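Long-range contacts in VP2 (Primate bocaparvovirus 1, PDB 7L0Y), which self-assembles, as 60 copies of its size variants, into the T=1 icosahedral capsid of human bocavirus 1, a shell about 26 nm across: residues C398-A403 and S415-H420; A141-S146 and P198-E203; L334-T339 and P389-N394. One frame throughout, in Å; residues are numbered along the deposited sequence.

Contact 1 of 3, residues C398-A403 and S415-H420; sequences CKKPRA and SIAMDH
The carbonyl oxygen of M418 takes the shortest bond of the contact, from K400 N at 2.7 Å; the N-H points almost straight at it, with an angle of 177°. CA of K399 adds a weaker C-H...O approach to the same oxygen. One step back, C398 holds both of its backbone polar groups against the other strand: C398 N donates to I416 O at 2.8 Å from above the carbonyl plane, whereas M418 N meets C398 O at 2.8 Å nearly along the C=O axis. Together these bonds make a short parallel ladder, C398 beside A417 and K399 beside M418. Beyond it the two lysines part company. K399 runs out extended and bends only at its last torsion (chi4 61°), which brings NZ to D419 O at 2.9 Å. K399 NZ also lies 4.0 Å above the R402 guanidinium plane, toward its rim, and the D419 carbonyl may help to offset the nearby positive charge. K400 instead lays its methylenes across the opposite strand, CG at 3.7 Å from A417 CB and CE close to A417 O. On the C398 face, CB of C398 touches S415 OG. M418 turns its side chain onto F222 and C224 of strand 215-232, while R402 hydrogen-bonds V518 O of a neighbouring subunit. The pair is a minimal two-stranded parallel sheet within the long insertion between strands 215-232 and 424-429, probably the GH loop of the parvovirus jelly roll.

Contact 2 of 3, residues A141-S146 and P198-E203; sequences AYPNAS and PFFLLE
Y142 reaches across from 141-146 into the side chains of F200 and L202 and the carbonyl of L201. From CB, CG is turned anti to the carbonyl carbon (chi1 -67°), which carries the ring toward 198-203, and CG immediately meets the methyl CD1 of L202 at 3.6 Å. That methyl sits over the middle of the ring, 3.5 Å from the Y142 centroid to L202 CD1 and only 9° off the normal, a CH-pi contact. At the ring edge, in its plane, Y142 CD1 touches F200 CB at 3.9 Å. Further out, CE1 passes close to L201 O, and the tip completes the reach: Y142 OH donates a hydrogen bond to L201 O at 3.1 Å, tilted 16° from the carbonyl plane. Segment 141-146 lies in the loop after strand 132-137, whose antiparallel partner 208-210 comes shortly after the other segment, where L202 and E203 start a 3-10 turn; the two strands probably belong to one sheet of the parvovirus jelly roll. L202 also packs on Y167 of strand 161-169 and W71 of strand 71-74. The next residue, P143, supplies a second CH-pi contact: its CD stands 3.7 Å from the F200 ring centroid, over the face but displaced toward the rim, with P143 CG against F200 CD2 at 3.6 Å. K466 of a neighbouring subunit packs on Y142, and Y233 of that subunit on P143.

Contact 3 of 3, residues L334-T339 and P389-N394; sequences LQWYQT and PITREN
W336 brings NE1 and CZ2 of its indole up to the turn T391-N394, the pyrrole nitrogen NE1 lying 4.1 Å from E393 CB and the benzo carbon CZ2 4.1 Å from T391 OG1. With CG between the backbone N and the carbonyl carbon (chi1 61°), the ring swings out from strand 335-337 toward the loop. The side chains of W336 and E393 run at about a right angle, although the indole and carboxylate planes differ by only 21°. Q338, just past the strand, bends at its chi2 and brings its terminal amide up to the E393 side chain; that amide stands almost perpendicular to the carboxylate, the planes 86° apart. L334, just before the strand, packs through CD2 on the side chain of N394, whose amide is less surely placed. The receiving loop is shaped by a type I turn, closed by a bond from N394 N to T391 O at 3.3 Å, and T391 OG1 also accepts a weak bond from E393 N at 3.3 Å, as in an ST turn. The E393 carboxylate faces R392, with OE2 of E393 3.8 Å from R392 NH1, a long salt bridge; R392 has a further acidic partner in D156. W149 meets the indole of W336, and R247 of a neighbouring subunit donates to E393 O. Strand 335-337, which pairs with 348-350 in a β-hairpin, and the turn both belong to the long region between strands 215-232 and 424-429, probably the GH loop. No hydrogen bond crosses between 334-339 and 389-394: the segments meet by modest van der Waals contact, the polar bonds being made within the turn or to residues around it.

In the fold
Along the chain contact 2 comes first, then contact 3, then contact 1, each closing before the next opens. Contact 3 ends at N394 and contact 1 begins at C398, so the turn of one runs almost directly into the parallel strand of the other, though their centres lie about 20 Å apart. Contact 2 is about 17 Å from contact 1 and about 28 Å from contact 3, centre to centre, without touching either. Contacts 1 and 3 lie in the long, probably GH, loop between strands 215-232 and 424-429, contact 2 beside jelly-roll strands 132-137 and 208-210. All three touch a neighbouring subunit, so internal packing and capsid assembly meet at each.

Contact 1 of 3, residues C398-A403 and S415-H420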
loop_
_atom_site.group_PDB
_atom_site.type_symbol
_atom_site.label_atom_id
_atom_site.label_comp_id
_atom_site.label_asym_id
_atom_site.label_seq_id
_atom_site.Cartn_x
_atom_site.Cartn_y
_atom_site.Cartn_z
ATOM N N CYS A 398 92.427 -38.819 -8.365
ATOM C CA CYS A 398 92.647 -39.642 -9.541
ATOM C C CYS A 398 91.292 -40.143 -9.997
ATOM O O CYS A 398 90.355 -40.220 -9.205
ATOM C CB CYS A 398 93.579 -40.819 -9.271
ATOM S SG CYS A 398 93.971 -41.792 -10.751
ATOM N N LYS A 399 91.179 -40.470 -11.274
ATOM C CA LYS A 399 89.929 -41.018 -11.770
ATOM C C LYS A 399 89.880 -42.518 -11.525
ATOM O O LYS A 399 90.847 -43.235 -11.789
ATOM C CB LYS A 399 89.769 -40.722 -13.254
ATOM C CG LYS A 399 88.444 -41.182 -13.805
ATOM C CD LYS A 399 88.308 -40.860 -15.265
ATOM C CE LYS A 399 87.052 -41.485 -15.818
ATOM N NZ LYS A 399 85.839 -40.960 -15.139
ATOM N N LYS A 400 88.753 -42.981 -10.997
ATOM C CA LYS A 400 88.525 -44.411 -10.838
ATOM C C LYS A 400 88.412 -45.058 -12.210
ATOM O O LYS A 400 87.622 -44.596 -13.038
ATOM C CB LYS A 400 87.243 -44.675 -10.065
ATOM C CG LYS A 400 87.225 -44.158 -8.665
ATOM C CD LYS A 400 85.837 -44.284 -8.068
ATOM C CE LYS A 400 85.794 -43.713 -6.662
ATOM N NZ LYS A 400 84.440 -43.755 -6.069
ATOM N N PRO A 401 89.163 -46.117 -12.487
ATOM C CA PRO A 401 88.982 -46.819 -13.758
ATOM C C PRO A 401 87.567 -47.360 -13.869
ATOM O O PRO A 401 86.985 -47.824 -12.888
ATOM C CB PRO A 401 90.009 -47.949 -13.682
ATOM C CG PRO A 401 91.018 -47.471 -12.698
ATOM C CD PRO A 401 90.242 -46.709 -11.684
ATOM N N ARG A 402 87.012 -47.304 -15.074
ATOM C CA ARG A 402 85.713 -47.918 -15.306
ATOM C C ARG A 402 85.941 -49.416 -15.400
ATOM O O ARG A 402 86.631 -49.892 -16.304
ATOM C CB ARG A 402 85.064 -47.395 -16.582
ATOM C CG ARG A 402 84.646 -45.937 -16.582
ATOM C CD ARG A 402 83.976 -45.608 -17.915
ATOM N NE ARG A 402 83.459 -44.244 -17.985
ATOM C CZ ARG A 402 84.149 -43.188 -18.403
ATOM N NH1 ARG A 402 85.399 -43.321 -18.818
ATOM N NH2 ARG A 402 83.576 -41.996 -18.421
ATOM N N ALA A 403 85.358 -50.160 -14.472
ATOM C CA ALA A 403 85.607 -51.584 -14.380
ATOM C C ALA A 403 84.444 -52.225 -13.653
ATOM O O ALA A 403 83.703 -51.558 -12.929
ATOM C CB ALA A 403 86.921 -51.886 -13.659
ATOM N N SER A 415 96.107 -39.651 -3.466
ATOM C CA SER A 415 95.100 -38.948 -4.238
ATOM C C SER A 415 93.755 -39.646 -4.114
ATOM O O SER A 415 93.670 -40.861 -3.952
ATOM C CB SER A 415 95.512 -38.852 -5.702
ATOM O OG SER A 415 95.586 -40.132 -6.286
ATOM N N ILE A 416 92.691 -38.863 -4.195
ATOM C CA ILE A 416 91.339 -39.348 -3.964
ATOM C C ILE A 416 90.809 -39.938 -5.259
ATOM O O ILE A 416 90.695 -39.236 -6.267
ATOM C CB ILE A 416 90.427 -38.222 -3.461
ATOM C CG1 ILE A 416 90.920 -37.727 -2.109
ATOM C CG2 ILE A 416 88.995 -38.702 -3.372
ATOM C CD1 ILE A 416 90.320 -36.425 -1.696
ATOM N N ALA A 417 90.469 -41.219 -5.234
ATOM C CA ALA A 417 89.856 -41.857 -6.390
ATOM C C ALA A 417 88.429 -41.355 -6.530
ATOM O O ALA A 417 87.641 -41.436 -5.584
ATOM C CB ALA A 417 89.884 -43.374 -6.248
ATOM N N MET A 418 88.101 -40.825 -7.700
ATOM C CA MET A 418 86.785 -40.265 -7.959
ATOM C C MET A 418 86.190 -40.928 -9.183
ATOM O O MET A 418 86.908 -41.242 -10.136
ATOM C CB MET A 418 86.841 -38.751 -8.169
ATOM C CG MET A 418 87.131 -37.956 -6.925
ATOM S SD MET A 418 87.122 -36.196 -7.272
ATOM C CE MET A 418 85.384 -35.959 -7.634
ATOM N N ASP A 419 84.878 -41.143 -9.149
ATOM C CA ASP A 419 84.189 -41.693 -10.307
ATOM C C ASP A 419 84.149 -40.694 -11.454
ATOM O O ASP A 419 84.410 -41.052 -12.606
ATOM C CB ASP A 419 82.787 -42.134 -9.898
ATOM C CG ASP A 419 82.005 -41.030 -9.221
ATOM O OD1 ASP A 419 82.462 -39.867 -9.242
ATOM O OD2 ASP A 419 80.940 -41.329 -8.645
ATOM N N HIS A 420 83.842 -39.436 -11.157
ATOM C CA HIS A 420 83.831 -38.368 -12.152
ATOM C C HIS A 420 84.562 -37.163 -11.586
ATOM O O HIS A 420 83.946 -36.257 -11.014
ATOM C CB HIS A 420 82.406 -38.007 -12.561
ATOM C CG HIS A 420 81.659 -39.151 -13.165
ATOM N ND1 HIS A 420 81.965 -39.662 -14.406
ATOM C CD2 HIS A 420 80.643 -39.904 -12.685
ATOM C CE1 HIS A 420 81.160 -40.674 -14.671
ATOM N NE2 HIS A 420 80.347 -40.840 -13.644
#

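Contact 2 of 3, residues A141-S146 and P198-E203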
loop_
_atom_site.group_PDB
_atom_site.type_symbol
_atom_site.label_atom_id
_atom_site.label_comp_id
_atom_site.label_asym_id
_atom_site.label_seq_id
_atom_site.Cartn_x
_atom_site.Cartn_y
_atom_site.Cartn_z
ATOM N N ALA A 141 84.697 -38.982 -22.198
ATOM C CA ALA A 141 84.529 -39.723 -23.433
ATOM C C ALA A 141 85.832 -39.895 -24.188
ATOM O O ALA A 141 85.889 -40.683 -25.132
ATOM C CB ALA A 141 83.504 -39.015 -24.314
ATOM N N TYR A 142 86.866 -39.191 -23.791
ATOM C CA TYR A 142 88.174 -39.272 -24.393
ATOM C C TYR A 142 89.187 -39.736 -23.366
ATOM O O TYR A 142 88.937 -39.660 -22.161
ATOM C CB TYR A 142 88.588 -37.909 -24.957
ATOM C CG TYR A 142 87.753 -37.466 -26.120
ATOM C CD1 TYR A 142 88.053 -37.885 -27.401
ATOM C CD2 TYR A 142 86.669 -36.627 -25.944
ATOM C CE1 TYR A 142 87.304 -37.492 -28.464
ATOM C CE2 TYR A 142 85.915 -36.223 -27.005
ATOM C CZ TYR A 142 86.239 -36.657 -28.267
ATOM O OH TYR A 142 85.496 -36.268 -29.351
ATOM N N PRO A 143 90.326 -40.264 -23.805
ATOM C CA PRO A 143 91.381 -40.626 -22.855
ATOM C C PRO A 143 91.731 -39.458 -21.957
ATOM O O PRO A 143 91.742 -38.305 -22.387
ATOM C CB PRO A 143 92.550 -41.003 -23.761
ATOM C CG PRO A 143 91.911 -41.437 -25.008
ATOM C CD PRO A 143 90.694 -40.617 -25.185
ATOM N N ASN A 144 91.996 -39.758 -20.692
ATOM C CA ASN A 144 92.325 -38.706 -19.745
ATOM C C ASN A 144 93.581 -37.974 -20.184
ATOM O O ASN A 144 94.549 -38.585 -20.639
ATOM C CB ASN A 144 92.519 -39.276 -18.347
ATOM C CG ASN A 144 93.611 -40.305 -18.296
ATOM O OD1 ASN A 144 93.923 -40.933 -19.301
ATOM N ND2 ASN A 144 94.237 -40.445 -17.141
ATOM N N ALA A 145 93.559 -36.654 -20.051
ATOM C CA ALA A 145 94.710 -35.863 -20.450
ATOM C C ALA A 145 95.798 -35.914 -19.402
ATOM O O ALA A 145 96.984 -35.962 -19.736
ATOM C CB ALA A 145 94.292 -34.421 -20.704
ATOM N N SER A 146 95.413 -35.925 -18.138
ATOM C CA SER A 146 96.343 -35.749 -17.050
ATOM C C SER A 146 96.418 -37.019 -16.225
ATOM O O SER A 146 95.475 -37.808 -16.159
ATOM C CB SER A 146 95.938 -34.575 -16.168
ATOM O OG SER A 146 96.810 -34.467 -15.067
ATOM N N PRO A 198 91.958 -48.112 -30.691
ATOM C CA PRO A 198 91.114 -46.950 -30.946
ATOM C C PRO A 198 91.915 -45.741 -31.387
ATOM O O PRO A 198 93.130 -45.654 -31.222
ATOM C CB PRO A 198 90.456 -46.701 -29.588
ATOM C CG PRO A 198 91.427 -47.185 -28.644
ATOM C CD PRO A 198 92.088 -48.371 -29.253
ATOM N N PHE A 199 91.197 -44.791 -31.955
ATOM C CA PHE A 199 91.771 -43.515 -32.325
ATOM C C PHE A 199 90.780 -42.428 -31.971
ATOM O O PHE A 199 89.589 -42.549 -32.257
ATOM C CB PHE A 199 92.155 -43.494 -33.801
ATOM C CG PHE A 199 92.603 -42.168 -34.275
ATOM C CD1 PHE A 199 93.616 -41.506 -33.622
ATOM C CD2 PHE A 199 92.109 -41.635 -35.440
ATOM C CE1 PHE A 199 94.040 -40.288 -34.056
ATOM C CE2 PHE A 199 92.550 -40.429 -35.892
ATOM C CZ PHE A 199 93.521 -39.756 -35.200
ATOM N N PHE A 200 91.267 -41.394 -31.310
ATOM C CA PHE A 200 90.422 -40.345 -30.778
ATOM C C PHE A 200 90.826 -39.008 -31.360
ATOM O O PHE A 200 92.001 -38.643 -31.370
ATOM C CB PHE A 200 90.494 -40.302 -29.264
ATOM C CG PHE A 200 89.959 -41.522 -28.614
ATOM C CD1 PHE A 200 88.608 -41.658 -28.386
ATOM C CD2 PHE A 200 90.801 -42.546 -28.246
ATOM C CE1 PHE A 200 88.112 -42.777 -27.796
ATOM C CE2 PHE A 200 90.307 -43.671 -27.655
ATOM C CZ PHE A 200 88.961 -43.788 -27.428
ATOM N N LEU A 201 89.833 -38.305 -31.857
ATOM C CA LEU A 201 89.953 -36.967 -32.387
ATOM C C LEU A 201 89.076 -36.086 -31.534
ATOM O O LEU A 201 87.906 -36.401 -31.324
ATOM C CB LEU A 201 89.477 -36.917 -33.827
ATOM C CG LEU A 201 90.275 -37.792 -34.767
ATOM C CD1 LEU A 201 89.586 -37.913 -36.105
ATOM C CD2 LEU A 201 91.587 -37.119 -34.919
ATOM N N LEU A 202 89.622 -34.988 -31.034
ATOM C CA LEU A 202 88.769 -34.130 -30.236
ATOM C C LEU A 202 87.741 -33.418 -31.100
ATOM O O LEU A 202 86.704 -32.998 -30.586
ATOM C CB LEU A 202 89.603 -33.128 -29.443
ATOM C CG LEU A 202 90.373 -33.644 -28.220
ATOM C CD1 LEU A 202 89.494 -34.552 -27.406
ATOM C CD2 LEU A 202 91.595 -34.418 -28.637
ATOM N N GLU A 203 87.994 -33.305 -32.402
ATOM C CA GLU A 203 87.117 -32.683 -33.388
ATOM C C GLU A 203 85.815 -33.426 -33.569
ATOM O O GLU A 203 84.893 -32.905 -34.193
ATOM C CB GLU A 203 87.850 -32.588 -34.723
ATOM C CG GLU A 203 88.997 -31.593 -34.724
ATOM C CD GLU A 203 90.235 -32.100 -34.012
ATOM O OE1 GLU A 203 90.198 -33.207 -33.451
ATOM O OE2 GLU A 203 91.251 -31.383 -34.002
#

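Contact 3 of 3, residues L334-T339 and P389-N394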
loop_
_atom_site.group_PDB
_atom_site.type_symbol
_atom_site.label_atom_id
_atom_site.label_comp_id
_atom_site.label_asym_id
_atom_site.label_seq_id
_atom_site.Cartn_x
_atom_site.Cartn_y
_atom_site.Cartn_z
ATOM N N LEU A 334 107.326 -42.451 -0.790
ATOM C CA LEU A 334 106.925 -41.515 -1.824
ATOM C C LEU A 334 107.946 -40.390 -1.918
ATOM O O LEU A 334 108.331 -39.801 -0.907
ATOM C CB LEU A 334 105.542 -40.954 -1.506
ATOM C CG LEU A 334 104.953 -39.977 -2.517
ATOM C CD1 LEU A 334 104.654 -40.687 -3.817
ATOM C CD2 LEU A 334 103.711 -39.306 -1.966
ATOM N N GLN A 335 108.393 -40.097 -3.130
ATOM C CA GLN A 335 109.447 -39.118 -3.319
ATOM C C GLN A 335 109.211 -38.391 -4.631
ATOM O O GLN A 335 108.798 -38.992 -5.621
ATOM C CB GLN A 335 110.814 -39.800 -3.297
ATOM C CG GLN A 335 111.987 -38.876 -3.179
ATOM C CD GLN A 335 113.267 -39.638 -2.985
ATOM O OE1 GLN A 335 113.261 -40.859 -2.879
ATOM N NE2 GLN A 335 114.376 -38.924 -2.929
ATOM N N TRP A 336 109.454 -37.088 -4.629
ATOM C CA TRP A 336 109.244 -36.296 -5.832
ATOM C C TRP A 336 110.238 -35.149 -5.836
ATOM O O TRP A 336 110.994 -34.957 -4.887
ATOM C CB TRP A 336 107.808 -35.782 -5.912
ATOM C CG TRP A 336 107.433 -34.889 -4.788
ATOM C CD1 TRP A 336 107.486 -33.536 -4.771
ATOM C CD2 TRP A 336 106.960 -35.288 -3.501
ATOM N NE1 TRP A 336 107.072 -33.061 -3.562
ATOM C CE2 TRP A 336 106.741 -34.118 -2.761
ATOM C CE3 TRP A 336 106.694 -36.521 -2.908
ATOM C CZ2 TRP A 336 106.267 -34.143 -1.460
ATOM C CZ3 TRP A 336 106.234 -36.546 -1.622
ATOM C CH2 TRP A 336 106.020 -35.367 -0.908
ATOM N N TYR A 337 110.220 -34.383 -6.919
ATOM C CA TYR A 337 110.967 -33.139 -7.008
ATOM C C TYR A 337 110.004 -31.968 -6.923
ATOM O O TYR A 337 108.886 -32.042 -7.439
ATOM C CB TYR A 337 111.778 -33.043 -8.300
ATOM C CG TYR A 337 112.893 -34.043 -8.412
ATOM C CD1 TYR A 337 114.032 -33.911 -7.644
ATOM C CD2 TYR A 337 112.846 -35.068 -9.338
ATOM C CE1 TYR A 337 115.057 -34.802 -7.742
ATOM C CE2 TYR A 337 113.881 -35.959 -9.459
ATOM C CZ TYR A 337 114.983 -35.823 -8.653
ATOM O OH TYR A 337 116.022 -36.710 -8.753
ATOM N N GLN A 338 110.437 -30.896 -6.264
ATOM C CA GLN A 338 109.660 -29.665 -6.250
ATOM C C GLN A 338 109.703 -28.933 -7.575
ATOM O O GLN A 338 108.774 -28.185 -7.884
ATOM C CB GLN A 338 110.156 -28.735 -5.148
ATOM C CG GLN A 338 109.697 -29.122 -3.773
ATOM C CD GLN A 338 108.201 -29.029 -3.648
ATOM O OE1 GLN A 338 107.584 -28.102 -4.164
ATOM N NE2 GLN A 338 107.603 -29.992 -2.974
ATOM N N THR A 339 110.748 -29.131 -8.357
ATOM C CA THR A 339 110.994 -28.352 -9.553
ATOM C C THR A 339 111.244 -29.290 -10.721
ATOM O O THR A 339 111.856 -30.346 -10.552
ATOM C CB THR A 339 112.202 -27.421 -9.335
ATOM O OG1 THR A 339 111.901 -26.493 -8.285
ATOM C CG2 THR A 339 112.560 -26.643 -10.578
ATOM N N PRO A 389 99.287 -39.396 4.363
ATOM C CA PRO A 389 99.154 -37.968 4.671
ATOM C C PRO A 389 99.526 -37.134 3.460
ATOM O O PRO A 389 100.646 -37.206 2.962
ATOM C CB PRO A 389 100.145 -37.764 5.820
ATOM C CG PRO A 389 100.373 -39.131 6.365
ATOM C CD PRO A 389 100.327 -40.029 5.184
ATOM N N ILE A 390 98.626 -36.297 3.040
ATOM C CA ILE A 390 98.848 -35.538 1.822
ATOM C C ILE A 390 99.365 -34.159 2.177
ATOM O O ILE A 390 98.927 -33.533 3.145
ATOM C CB ILE A 390 97.578 -35.475 0.950
ATOM C CG1 ILE A 390 96.381 -34.912 1.715
ATOM C CG2 ILE A 390 97.278 -36.829 0.371
ATOM C CD1 ILE A 390 96.048 -33.501 1.380
ATOM N N THR A 391 100.339 -33.706 1.407
ATOM C CA THR A 391 100.887 -32.373 1.535
ATOM C C THR A 391 100.228 -31.455 0.522
ATOM O O THR A 391 99.368 -31.850 -0.262
ATOM C CB THR A 391 102.402 -32.382 1.338
ATOM O OG1 THR A 391 102.712 -32.876 0.033
ATOM C CG2 THR A 391 103.064 -33.257 2.366
ATOM N N ARG A 392 100.658 -30.201 0.545
ATOM C CA ARG A 392 100.168 -29.221 -0.409
ATOM C C ARG A 392 100.655 -29.540 -1.820
ATOM O O ARG A 392 100.086 -29.066 -2.808
ATOM C CB ARG A 392 100.618 -27.846 0.065
ATOM C CG ARG A 392 100.235 -26.700 -0.779
ATOM C CD ARG A 392 100.713 -25.423 -0.147
ATOM N NE ARG A 392 100.585 -24.317 -1.074
ATOM C CZ ARG A 392 101.550 -23.943 -1.899
ATOM N NH1 ARG A 392 102.711 -24.571 -1.884
ATOM N NH2 ARG A 392 101.362 -22.933 -2.721
ATOM N N GLU A 393 101.689 -30.366 -1.935
ATOM C CA GLU A 393 102.246 -30.706 -3.235
ATOM C C GLU A 393 101.707 -32.013 -3.793
ATOM O O GLU A 393 102.194 -32.473 -4.827
ATOM C CB GLU A 393 103.769 -30.743 -3.140
ATOM C CG GLU A 393 104.362 -29.366 -2.953
ATOM C CD GLU A 393 104.253 -28.878 -1.526
ATOM O OE1 GLU A 393 103.733 -29.641 -0.686
ATOM O OE2 GLU A 393 104.649 -27.724 -1.250
ATOM N N ASN A 394 100.736 -32.626 -3.133
ATOM C CA ASN A 394 100.166 -33.863 -3.629
ATOM C C ASN A 394 99.073 -33.586 -4.657
ATOM O O ASN A 394 98.442 -32.527 -4.644
ATOM C CB ASN A 394 99.596 -34.675 -2.474
ATOM C CG ASN A 394 100.665 -35.218 -1.573
ATOM O OD1 ASN A 394 100.715 -34.904 -0.403
ATOM N ND2 ASN A 394 101.496 -36.078 -2.103
#